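Local coordinates for protein cysteine S-methyltransferase NleE (PDB 4R29) that probably methylates a zinc-finger cysteine of the host proteins TAB2 and TAB3, using S-adenosylmethionine, and so blocks NF-kappa-B activation, at residues A[63-66]-A[67-71]. The protein carries 1 engineered substitution. Numbering follows the deposited sequence.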
ATOM      1  N   VAL A  63      -4.013  -7.279 -19.362  1.00 42.55           N
ATOM      2  CA  VAL A  63      -2.811  -7.213 -20.194  1.00 40.09           C
ATOM      3  C   VAL A  63      -2.571  -5.825 -20.790  1.00 41.28           C
ATOM      4  O   VAL A  63      -1.519  -5.231 -20.575  1.00 39.99           O
ATOM      5  CB  VAL A  63      -2.837  -8.259 -21.328  1.00 47.79           C
ATOM      6  CG1 VAL A  63      -1.633  -8.069 -22.249  1.00 46.14           C
ATOM      7  CG2 VAL A  63      -2.856  -9.672 -20.758  1.00 44.53           C
ATOM      8  N   ASN A  64      -3.545  -5.301 -21.528  1.00 42.15           N
ATOM      9  CA  ASN A  64      -3.356  -4.006 -22.177  1.00 45.16           C
ATOM     10  C   ASN A  64      -3.371  -2.831 -21.202  1.00 42.40           C
ATOM     11  O   ASN A  64      -2.694  -1.820 -21.422  1.00 43.70           O
ATOM     12  CB  ASN A  64      -4.380  -3.782 -23.294  1.00 47.47           C
ATOM     13  CG  ASN A  64      -4.250  -4.796 -24.419  1.00 49.03           C
ATOM     14  OD1 ASN A  64      -5.221  -5.081 -25.123  1.00 49.77           O
ATOM     15  ND2 ASN A  64      -3.051  -5.359 -24.582  1.00 42.10           N
ATOM     16  N   GLU A  65      -4.156  -2.947 -20.138  1.00 41.70           N
ATOM     17  CA  GLU A  65      -4.169  -1.904 -19.128  1.00 38.22           C
ATOM     18  C   GLU A  65      -2.812  -1.900 -18.434  1.00 36.29           C
ATOM     19  O   GLU A  65      -2.209  -0.847 -18.248  1.00 35.02           O
ATOM     20  CB  GLU A  65      -5.294  -2.122 -18.119  1.00 37.55           C
ATOM     21  CG  GLU A  65      -5.388  -1.055 -17.028  1.00 32.93           C
ATOM     22  CD  GLU A  65      -5.681   0.337 -17.566  1.00 39.35           C
ATOM     23  OE1 GLU A  65      -5.742   0.505 -18.808  1.00 41.38           O
ATOM     24  OE2 GLU A  65      -5.851   1.272 -16.741  1.00 34.25           O
ATOM     25  N   LYS A  66      -2.319  -3.079 -18.072  1.00 31.26           N
ATOM     26  CA  LYS A  66      -1.039  -3.150 -17.390  1.00 33.94           C
ATOM     27  C   LYS A  66       0.085  -2.529 -18.222  1.00 35.69           C
ATOM     28  O   LYS A  66       0.912  -1.782 -17.699  1.00 33.40           O
ATOM     29  CB  LYS A  66      -0.666  -4.584 -17.015  1.00 32.95           C
ATOM     30  CG  LYS A  66       0.665  -4.662 -16.263  1.00 29.23           C
ATOM     31  CD  LYS A  66       1.091  -6.093 -16.007  1.00 33.50           C
ATOM     32  CE  LYS A  66       2.615  -6.239 -16.104  1.00 40.11           C
ATOM     33  NZ  LYS A  66       3.059  -7.669 -16.103  1.00 48.72           N
ATOM     34  N   ALA A  67       0.119  -2.842 -19.512  1.00 36.10           N
ATOM     35  CA  ALA A  67       1.173  -2.319 -20.374  1.00 31.51           C
ATOM     36  C   ALA A  67       1.092  -0.807 -20.458  1.00 31.72           C
ATOM     37  O   ALA A  67       2.122  -0.138 -20.407  1.00 28.73           O
ATOM     38  CB  ALA A  67       1.111  -2.946 -21.758  1.00 29.20           C
ATOM     39  N   ARG A  68      -0.124  -0.264 -20.579  1.00 32.94           N
ATOM     40  CA  ARG A  68      -0.307   1.195 -20.599  1.00 32.20           C
ATOM     41  C   ARG A  68       0.140   1.852 -19.284  1.00 31.04           C
ATOM     42  O   ARG A  68       0.841   2.864 -19.280  1.00 32.94           O
ATOM     43  CB  ARG A  68      -1.763   1.584 -20.894  1.00 35.02           C
ATOM     44  CG  ARG A  68      -2.166   1.508 -22.371  1.00 39.33           C
ATOM     45  CD  ARG A  68      -3.580   2.057 -22.608  1.00 41.20           C
ATOM     46  NE  ARG A  68      -4.585   1.365 -21.797  1.00 44.50           N
ATOM     47  CZ  ARG A  68      -5.336   0.354 -22.229  1.00 44.64           C
ATOM     48  NH1 ARG A  68      -5.211  -0.087 -23.474  1.00 44.77           N
ATOM     49  NH2 ARG A  68      -6.217  -0.219 -21.414  1.00 42.46           N
ATOM     50  N   ARG A  69      -0.271   1.282 -18.164  1.00 29.71           N
ATOM     51  CA  ARG A  69       0.128   1.824 -16.878  1.00 29.38           C
ATOM     52  C   ARG A  69       1.647   1.713 -16.682  1.00 25.87           C
ATOM     53  O   ARG A  69       2.279   2.624 -16.144  1.00 22.81           O
ATOM     54  CB  ARG A  69      -0.642   1.126 -15.765  1.00 24.80           C
ATOM     55  CG  ARG A  69      -2.147   1.287 -15.909  1.00 33.58           C
ATOM     56  CD  ARG A  69      -2.561   2.758 -15.819  1.00 30.27           C
ATOM     57  NE  ARG A  69      -2.530   3.221 -14.436  1.00 27.54           N
ATOM     58  CZ  ARG A  69      -2.537   4.496 -14.073  1.00 28.60           C
ATOM     59  NH1 ARG A  69      -2.572   5.447 -14.990  1.00 32.59           N
ATOM     60  NH2 ARG A  69      -2.515   4.820 -12.793  1.00 32.56           N
ATOM     61  N   PHE A  70       2.226   0.616 -17.161  1.00 23.07           N
ATOM     62  CA  PHE A  70       3.664   0.377 -17.017  1.00 25.81           C
ATOM     63  C   PHE A  70       4.492   1.416 -17.780  1.00 25.60           C
ATOM     64  O   PHE A  70       5.517   1.890 -17.284  1.00 22.14           O
ATOM     65  CB  PHE A  70       4.028  -1.046 -17.447  1.00 24.24           C
ATOM     66  CG  PHE A  70       5.459  -1.426 -17.166  1.00 27.80           C
ATOM     67  CD1 PHE A  70       6.021  -1.217 -15.908  1.00 26.75           C
ATOM     68  CD2 PHE A  70       6.237  -2.027 -18.154  1.00 23.99           C
ATOM     69  CE1 PHE A  70       7.351  -1.594 -15.636  1.00 25.16           C
ATOM     70  CE2 PHE A  70       7.553  -2.394 -17.901  1.00 27.91           C
ATOM     71  CZ  PHE A  70       8.113  -2.179 -16.635  1.00 29.23           C
ATOM     72  N   SER A  71       4.026   1.788 -18.971  1.00 26.14           N
ATOM     73  CA  SER A  71       4.679   2.841 -19.745  1.00 27.39           C
ATOM     74  C   SER A  71       4.641   4.145 -18.984  1.00 25.16           C
ATOM     75  O   SER A  71       5.641   4.857 -18.892  1.00 25.29           O
ATOM     76  CB  SER A  71       3.979   3.039 -21.088  1.00 29.25           C
ATOM     77  OG  SER A  71       4.188   1.911 -21.906  1.00 34.19           O
TER
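Glu65 and Arg68 form an i to i+3 salt bridge on the surface of helix 59-76. Glu65 OE1 takes a short bond from Arg68 NH2 at 2.7 Å. The N-H...O angle is 155°, and the oxygen sits at the guanidinium edge, in its plane. A second, weak bond joins Arg68 NE to the same oxygen at 3.3 Å. The two side chains cross at about a right angle, with their flat groups 57° apart. Arg68 bends at chi3 (-57°), which turns its guanidinium back along the helix. One face of that group then lies over Asn64 O, which stands 3.5 Å above the centre of the plane. Arg68 NH2 also forms a salt bridge to Glu60, about two turns earlier.

The other carboxylate oxygen faces Arg69. Here the contact is carbon to oxygen: Glu65 OE2 lies 3.7 Å from Arg69 CD. The opposite charges probably attract, but no N-H points at OE2, which is well out of the guanidinium plane. Arg69 NE instead makes a salt bridge to Asp121.

The backbone keeps the i to i+4 bonding of an alpha-helix. This helix lies at the edge of the Rossmann-like fold. Ala67 N, Arg68 N, Arg69 N and Phe70 N bind the carbonyls of Val63, Asn64, Glu65 and Lys66. The Arg69 N to Glu65 O bond is 2.9 Å.

Lys66 and Phe70 are one turn apart, and Phe70 CB rests 3.2 Å from Lys66 O. Both side chains pack on helix 120-125, touching His123 and Ala124 respectively. Lys66 NZ forms a salt bridge to Glu127.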